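Local coordinates for protein beta-agarase D (Zobellia galactanivorans, PDB 4ASM) that cleaves the beta-1,4-linkages of agarose at random along the chain with retention of anomeric configuration, as a secreted glycoside hydrolase of family 16, at residues I191-P194 / N195-D198; I277-G281 / Y282-N286; L291-A294 / K295-N299. All blocks are in the same frame, centred on the assembly; numbering follows the deposited sequence.

Contact 1 of 3, residues I191-P194 / N195-D198; sequences IRPP and NFKD
Ile191 and Lys197 close the mouth of a tight loop as an antiparallel hydrogen-bonded pair. Ile191 N donates to Lys197 O at 2.9 Å, and Lys197 N returns a straighter bond to Ile191 O, 3.0 Å and 162° at the hydrogen. The same carbonyl also receives a CA-H...O contact, Phe196 CA lying 3.2 Å from Ile191 O. At the tip, Asn195 is the centre of an inverse gamma turn whose Phe196 N to Pro194 O bond is weak, and the peptide before Pro194 is cis. A water spans the turn, donating to Arg192 O and accepting from Asn195 N.

Two apolar side-chain contacts flank the loop. Ile191 CD1 reaches along Lys197, 3.8 Å from Lys197 CD. CG anti to the backbone N (chi1 -180°) carries the Phe196 ring back along Pro193, CD1 to Pro193 CD 3.9 Å, and leaves Phe196 CD1 3.3 Å from Ile191 O.

Polar groups meet the same side chains. Ile191 CB and CG2 rest against Asn195 O, CB at 3.2 Å. Trimming this isoleucine to an alanine removes CG1, CG2 and CD1, and would probably leave a gap beside the Lys197 methylenes and only CB against Asn195 O. Arg192 NH1 comes to the ring edge, 4.1 Å from Phe196 CE1, with guanidinium and ring planes 78° apart. Arg192 NH1 also makes a weak hydrogen bond to Asp157 O. By similarity Arg192 binds substrate, so Phe196 borders a probable agarose-binding side chain.

The loop links strand 183-191 to strand 197-199; Phe196 packs on Phe190 of the former, and Ile191 on the loop residues Val272 and Tyr308.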
loop_
_atom_site.group_PDB
_atom_site.type_symbol
_atom_site.label_atom_id
_atom_site.label_comp_id
_atom_site.label_asym_id
_atom_site.label_seq_id
_atom_site.Cartn_x
_atom_site.Cartn_y
_atom_site.Cartn_z
ATOM N N ILE A 191 2.570 -15.243 -8.357
ATOM C CA ILE A 191 3.431 -16.059 -9.209
ATOM C C ILE A 191 3.888 -15.142 -10.336
ATOM O O ILE A 191 3.080 -14.463 -10.958
ATOM C CB ILE A 191 2.703 -17.270 -9.828
ATOM C CG1 ILE A 191 1.956 -18.054 -8.761
ATOM C CG2 ILE A 191 3.729 -18.190 -10.521
ATOM C CD1 ILE A 191 1.344 -19.386 -9.265
ATOM N N ARG A 192 5.198 -15.113 -10.571
ATOM C CA ARG A 192 5.770 -14.293 -11.628
ATOM C C ARG A 192 5.527 -14.950 -12.983
ATOM O O ARG A 192 5.273 -16.155 -13.034
ATOM C CB ARG A 192 7.285 -14.115 -11.433
ATOM C CG ARG A 192 7.775 -13.570 -10.092
ATOM C CD ARG A 192 7.049 -12.311 -9.700
ATOM N NE ARG A 192 7.034 -11.348 -10.795
ATOM C CZ ARG A 192 6.197 -10.321 -10.882
ATOM N NH1 ARG A 192 5.289 -10.090 -9.930
ATOM N NH2 ARG A 192 6.270 -9.525 -11.940
ATOM N N PRO A 193 5.611 -14.174 -14.078
ATOM C CA PRO A 193 5.601 -14.831 -15.386
ATOM C C PRO A 193 6.632 -15.954 -15.409
ATOM O O PRO A 193 7.689 -15.831 -14.777
ATOM C CB PRO A 193 6.025 -13.710 -16.328
ATOM C CG PRO A 193 5.458 -12.480 -15.685
ATOM C CD PRO A 193 5.720 -12.707 -14.217
ATOM N N PRO A 194 6.360 -17.026 -16.172
ATOM C CA PRO A 194 5.268 -17.174 -17.149
ATOM C C PRO A 194 3.846 -17.377 -16.616
ATOM O O PRO A 194 2.876 -16.956 -17.277
ATOM C CB PRO A 194 5.695 -18.403 -17.961
ATOM C CG PRO A 194 6.597 -19.197 -17.053
ATOM C CD PRO A 194 7.272 -18.190 -16.155
ATOM N N ASN A 195 3.709 -18.026 -15.459
ATOM C CA ASN A 195 2.390 -18.349 -14.919
ATOM C C ASN A 195 1.882 -17.247 -13.993
ATOM O O ASN A 195 1.628 -17.490 -12.805
ATOM C CB ASN A 195 2.411 -19.692 -14.188
ATOM C CG ASN A 195 1.022 -20.177 -13.812
ATOM O OD1 ASN A 195 0.030 -19.781 -14.400
ATOM N ND2 ASN A 195 0.956 -21.020 -12.793
ATOM N N PHE A 196 1.750 -16.041 -14.535
ATOM C CA PHE A 196 1.451 -14.870 -13.706
ATOM C C PHE A 196 0.104 -14.987 -13.000
ATOM O O PHE A 196 -0.940 -15.198 -13.640
ATOM C CB PHE A 196 1.482 -13.573 -14.517
ATOM C CG PHE A 196 1.186 -12.354 -13.680
ATOM C CD1 PHE A 196 2.142 -11.859 -12.807
ATOM C CD2 PHE A 196 -0.071 -11.759 -13.720
ATOM C CE1 PHE A 196 1.874 -10.746 -12.020
ATOM C CE2 PHE A 196 -0.351 -10.642 -12.922
ATOM C CZ PHE A 196 0.635 -10.152 -12.068
ATOM N N LYS A 197 0.151 -14.825 -11.677
ATOM C CA LYS A 197 -1.051 -14.779 -10.836
ATOM C C LYS A 197 -0.840 -13.769 -9.720
ATOM O O LYS A 197 0.269 -13.615 -9.216
ATOM C CB LYS A 197 -1.352 -16.148 -10.230
ATOM C CG LYS A 197 -1.601 -17.219 -11.269
ATOM C CD LYS A 197 -2.124 -18.491 -10.664
ATOM C CE LYS A 197 -2.297 -19.559 -11.733
ATOM N NZ LYS A 197 -3.411 -19.251 -12.656
ATOM N N ASP A 198 -1.933 -13.109 -9.335
ATOM C CA ASP A 198 -1.895 -12.050 -8.327
ATOM C C ASP A 198 -3.031 -12.275 -7.334
ATOM O O ASP A 198 -4.185 -12.372 -7.727
ATOM C CB ASP A 198 -2.057 -10.711 -9.055
ATOM C CG ASP A 198 -2.052 -9.503 -8.119
ATOM O OD1 ASP A 198 -1.816 -9.655 -6.910
ATOM O OD2 ASP A 198 -2.289 -8.388 -8.618
HETATM O O HOH W 1 5.649 -18.854 -13.535
#

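Contact 2 of 3, residues I277-G281 / Y282-N286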
loop_
_atom_site.group_PDB
_atom_site.type_symbol
_atom_site.label_atom_id
_atom_site.label_comp_id
_atom_site.label_asym_id
_atom_site.label_seq_id
_atom_site.Cartn_x
_atom_site.Cartn_y
_atom_site.Cartn_z
ATOM N N ILE A 277 -14.731 -17.843 -3.575
ATOM C CA ILE A 277 -16.184 -17.753 -3.569
ATOM C C ILE A 277 -16.532 -16.346 -3.059
ATOM O O ILE A 277 -15.994 -15.905 -2.036
ATOM C CB ILE A 277 -16.812 -18.809 -2.636
ATOM C CG1 ILE A 277 -16.522 -20.236 -3.131
ATOM C CG2 ILE A 277 -18.333 -18.577 -2.475
ATOM C CD1 ILE A 277 -16.809 -20.479 -4.610
ATOM N N LYS A 278 -17.392 -15.645 -3.789
ATOM C CA LYS A 278 -17.763 -14.271 -3.443
ATOM C C LYS A 278 -19.231 -14.126 -3.003
ATOM O O LYS A 278 -20.090 -14.966 -3.330
ATOM C CB LYS A 278 -17.424 -13.324 -4.602
ATOM C CG LYS A 278 -15.937 -13.349 -4.979
ATOM C CD LYS A 278 -15.544 -12.246 -5.956
ATOM C CE LYS A 278 -14.035 -12.028 -5.922
ATOM N NZ LYS A 278 -13.623 -10.802 -6.664
ATOM N N GLU A 279 -19.494 -13.072 -2.233
ATOM C CA GLU A 279 -20.832 -12.735 -1.763
ATOM C C GLU A 279 -20.905 -11.222 -1.788
ATOM O O GLU A 279 -20.035 -10.551 -1.233
ATOM C CB GLU A 279 -21.049 -13.255 -0.335
ATOM C CG GLU A 279 -22.403 -12.903 0.292
ATOM C CD GLU A 279 -22.572 -13.451 1.712
ATOM O OE1 GLU A 279 -21.601 -13.489 2.506
ATOM O OE2 GLU A 279 -23.710 -13.833 2.048
ATOM N N ASN A 280 -21.928 -10.688 -2.446
ATOM C CA ASN A 280 -22.101 -9.238 -2.551
ATOM C C ASN A 280 -20.882 -8.532 -3.179
ATOM O O ASN A 280 -20.575 -7.388 -2.825
ATOM C CB ASN A 280 -22.433 -8.645 -1.162
ATOM C CG ASN A 280 -23.661 -9.288 -0.526
ATOM O OD1 ASN A 280 -24.688 -9.465 -1.186
ATOM N ND2 ASN A 280 -23.570 -9.611 0.768
ATOM N N GLY A 281 -20.203 -9.214 -4.111
ATOM C CA GLY A 281 -19.040 -8.647 -4.831
ATOM C C GLY A 281 -17.665 -8.721 -4.162
ATOM O O GLY A 281 -16.667 -8.225 -4.699
ATOM N N TYR A 282 -17.608 -9.353 -3.001
ATOM C CA TYR A 282 -16.398 -9.412 -2.190
ATOM C C TYR A 282 -16.175 -10.854 -1.789
ATOM O O TYR A 282 -17.096 -11.668 -1.897
ATOM C CB TYR A 282 -16.578 -8.559 -0.935
ATOM C CG TYR A 282 -16.567 -7.088 -1.222
ATOM C CD1 TYR A 282 -15.365 -6.390 -1.335
ATOM C CD2 TYR A 282 -17.764 -6.389 -1.404
ATOM C CE1 TYR A 282 -15.353 -5.031 -1.616
ATOM C CE2 TYR A 282 -17.760 -5.029 -1.692
ATOM C CZ TYR A 282 -16.549 -4.363 -1.796
ATOM O OH TYR A 282 -16.529 -3.013 -2.076
ATOM N N GLN A 283 -14.966 -11.200 -1.357
ATOM C CA GLN A 283 -14.720 -12.543 -0.837
ATOM C C GLN A 283 -15.749 -12.898 0.248
ATOM O O GLN A 283 -15.979 -12.122 1.185
ATOM C CB GLN A 283 -13.318 -12.630 -0.244
ATOM C CG GLN A 283 -13.072 -13.963 0.455
ATOM C CD GLN A 283 -11.706 -14.093 1.073
ATOM O OE1 GLN A 283 -11.047 -13.101 1.360
ATOM N NE2 GLN A 283 -11.270 -15.329 1.287
ATOM N N LYS A 284 -16.396 -14.054 0.101
ATOM C CA LYS A 284 -17.367 -14.501 1.103
ATOM C C LYS A 284 -16.656 -14.903 2.388
ATOM O O LYS A 284 -15.721 -15.725 2.375
ATOM C CB LYS A 284 -18.213 -15.664 0.562
ATOM C CG LYS A 284 -19.379 -16.032 1.473
ATOM C CD LYS A 284 -20.165 -17.192 0.899
ATOM C CE LYS A 284 -21.289 -17.594 1.862
ATOM N NZ LYS A 284 -22.006 -18.776 1.299
ATOM N N MET A 285 -17.096 -14.305 3.498
ATOM C CA MET A 285 -16.466 -14.543 4.796
ATOM C C MET A 285 -17.531 -14.961 5.810
ATOM O O MET A 285 -18.698 -14.538 5.710
ATOM C CB MET A 285 -15.799 -13.251 5.309
ATOM C CG MET A 285 -14.790 -12.641 4.325
ATOM S SD MET A 285 -13.308 -13.635 4.118
ATOM C CE MET A 285 -12.343 -13.184 5.548
ATOM N N ASN A 286 -17.119 -15.801 6.747
ATOM C CA ASN A 286 -17.996 -16.168 7.855
ATOM C C ASN A 286 -17.604 -15.404 9.118
ATOM O O ASN A 286 -16.481 -14.946 9.249
ATOM C CB ASN A 286 -17.884 -17.669 8.129
ATOM C CG ASN A 286 -18.527 -18.521 7.052
ATOM O OD1 ASN A 286 -19.359 -18.063 6.268
ATOM N ND2 ASN A 286 -18.142 -19.799 7.029
HETATM O O HOH W 2 -19.235 -12.310 3.165
HETATM O O HOH W 3 -21.122 -15.717 4.729
#
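The Tyr282 ring folds back against the turn that it ends: Gly281 O lies over one face, 3.7 Å from Tyr282 CG, and Asn280 O approaches obliquely, 3.3 Å from CD2. CG stands anti to the carbonyl carbon (chi1 -72°), which brings the ring against the Gly281 peptide. Beyond the turn, Tyr282 OH is hydrogen-bonded to Tyr178 OH and the ring touches Leu204.

The turn is type I', from Glu279 to Tyr282, with positive phi at Asn280 and Gly281, and those two residues are the loop of a beta hairpin. Glu279 N meets Tyr282 O almost head-on to the carbonyl (2.8 Å), whereas Tyr282 N reaches Glu279 O from above its carbonyl plane at 3.2 Å. Lys284 N adds a nearly linear bond to Ile277 O, 171° at the hydrogen.

Glu279 crosses the Lys284 chain, Glu279 OE1 lying 3.5 Å from Lys284 CG, and one water donates to OE1 while accepting from Met285 N. The charged ends stay separate, Glu279 OE2 and Lys284 NZ being 5.3 Å apart. The hairpin is thus held by backbone bonds, methylene packing and a water bridge, and any attraction between this carboxylate and ammonium is probably weak at that separation.

Contact 3 of 3, residues L291-A294 / K295-N299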
loop_
_atom_site.group_PDB
_atom_site.type_symbol
_atom_site.label_atom_id
_atom_site.label_comp_id
_atom_site.label_asym_id
_atom_site.label_seq_id
_atom_site.Cartn_x
_atom_site.Cartn_y
_atom_site.Cartn_z
ATOM N N LEU A 291 -10.458 -13.942 17.496
ATOM C CA LEU A 291 -9.457 -14.282 16.494
ATOM C C LEU A 291 -9.086 -15.764 16.577
ATOM O O LEU A 291 -8.972 -16.428 15.546
ATOM C CB LEU A 291 -8.218 -13.381 16.628
ATOM C CG LEU A 291 -7.202 -13.531 15.490
ATOM C CD1 LEU A 291 -7.752 -13.066 14.149
ATOM C CD2 LEU A 291 -5.931 -12.786 15.864
ATOM N N SER A 292 -8.942 -16.285 17.800
ATOM C CA SER A 292 -8.661 -17.728 17.977
ATOM C C SER A 292 -9.794 -18.605 17.445
ATOM O O SER A 292 -9.539 -19.599 16.807
ATOM C CB SER A 292 -8.329 -18.052 19.424
ATOM O OG SER A 292 -7.062 -17.503 19.744
ATOM N N ASP A 293 -11.042 -18.205 17.678
ATOM C CA ASP A 293 -12.183 -18.936 17.133
ATOM C C ASP A 293 -12.135 -18.974 15.598
ATOM O O ASP A 293 -12.360 -20.021 14.991
ATOM C CB ASP A 293 -13.486 -18.274 17.628
ATOM C CG ASP A 293 -14.733 -19.030 17.216
ATOM O OD1 ASP A 293 -14.823 -20.255 17.483
ATOM O OD2 ASP A 293 -15.635 -18.382 16.648
ATOM N N ALA A 294 -11.847 -17.824 14.981
ATOM C CA ALA A 294 -11.751 -17.739 13.533
ATOM C C ALA A 294 -10.640 -18.644 12.976
ATOM O O ALA A 294 -10.859 -19.363 12.029
ATOM C CB ALA A 294 -11.541 -16.276 13.123
ATOM N N LYS A 295 -9.473 -18.592 13.608
ATOM C CA LYS A 295 -8.343 -19.456 13.262
ATOM C C LYS A 295 -8.710 -20.934 13.407
ATOM O O LYS A 295 -8.374 -21.743 12.550
ATOM C CB LYS A 295 -7.121 -19.117 14.117
ATOM C CG LYS A 295 -6.496 -17.753 13.778
ATOM C CD LYS A 295 -5.450 -17.269 14.810
ATOM C CE LYS A 295 -4.300 -18.236 14.966
ATOM N NZ LYS A 295 -3.417 -18.241 13.782
ATOM N N ASN A 296 -9.431 -21.288 14.469
ATOM C CA ASN A 296 -9.874 -22.674 14.639
ATOM C C ASN A 296 -10.787 -23.110 13.516
ATOM O O ASN A 296 -10.656 -24.219 12.991
ATOM C CB ASN A 296 -10.627 -22.857 15.958
ATOM C CG ASN A 296 -9.747 -22.778 17.168
ATOM O OD1 ASN A 296 -10.242 -22.574 18.282
ATOM N ND2 ASN A 296 -8.440 -22.935 16.980
ATOM N N LYS A 297 -11.732 -22.244 13.153
ATOM C CA LYS A 297 -12.743 -22.558 12.154
ATOM C C LYS A 297 -12.207 -22.582 10.733
ATOM O O LYS A 297 -12.720 -23.305 9.871
ATOM C CB LYS A 297 -13.908 -21.560 12.238
ATOM C CG LYS A 297 -14.782 -21.731 13.471
ATOM C CD LYS A 297 -15.844 -20.648 13.459
ATOM C CE LYS A 297 -16.799 -20.799 14.641
ATOM N NZ LYS A 297 -17.615 -22.035 14.501
ATOM N N SER A 298 -11.190 -21.770 10.479
ATOM C CA SER A 298 -10.754 -21.568 9.103
ATOM C C SER A 298 -9.872 -22.685 8.574
ATOM O O SER A 298 -9.021 -23.225 9.281
ATOM C CB SER A 298 -10.006 -20.245 8.981
ATOM O OG SER A 298 -9.696 -20.043 7.614
ATOM N N ASN A 299 -10.069 -22.983 7.297
ATOM C CA ASN A 299 -9.232 -23.927 6.577
ATOM C C ASN A 299 -8.653 -23.320 5.311
ATOM O O ASN A 299 -8.219 -24.039 4.408
ATOM C CB ASN A 299 -10.030 -25.182 6.220
ATOM C CG ASN A 299 -10.342 -26.036 7.430
ATOM O OD1 ASN A 299 -9.752 -27.088 7.600
ATOM N ND2 ASN A 299 -11.262 -25.575 8.284
HETATM O O HOH W 4 -13.378 -22.331 18.173
#
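Leu291 O accepts from Lys295 N at 2.9 Å, opening a ladder of i to i+4 bonds in the short alpha helix 291-297, which follows strand 282-288 in this GH16 domain. Asn296 N to Ser292 O and Lys297 N to Asp293 O continue it, with angles of 158° and 153° at the hydrogen. Ser298, the first residue to leave helical torsions, still gives its N to Ala294 O, but this last bond is more bent, 133°.

Further partners lie beyond the ladder. Asp293 OD2 accepts from Ser289 N, and its backbone N is hydrogen-bonded to Ser290 OG, so carboxylate and backbone alike are tied to residues just before the helix. Ser298 OG is held twice, by Asp248 O and Ile300 N, which fixes the buried Ser298 side chain where the helix ends. Lys295 bends at chi3 and chi4 to form a salt bridge with Asp246, while its CD passes 4.2 Å from Leu291 CG. Leu291 and Ala294 meanwhile rest on Ala249 of strand 249-253, and Ala294 also meets Ala288.

One turn apart, the Lys297 chain crosses the Asp293 carboxylate, Lys297 CE lying 3.4 Å from Asp293 OD2. The ammonium does not complete a salt bridge: Lys297 NZ is 4.5 Å from Asp293 OD1, an attraction that is probably modest. That oxygen instead takes a water hydrogen, and the same water donates its other to Asn296, with water-oxygen distances of 2.6 Å to Asp293 OD1 and 3.1 Å to Asn296 OD1.

Contacts 1 and 2 are surface turns between antiparallel strands, one led by a cis-proline and an inverse gamma turn, the other by a type I' turn; contact 3 is helical and partly buried, with Ala294 and Ser298 inside. Contact 1 holds Arg192 and lies nearest the probable substrate site, whereas contact 3 is away from the annotated sites. Contacts 2 and 3 are neighbours in sequence, helix 291-297 following strand 282-288 after two residues, with nearest atoms about 6 Å apart, against about 10 Å between contacts 1 and 2. Waters bridge all three, but a salt bridge to a residue outside the segments marks contact 3.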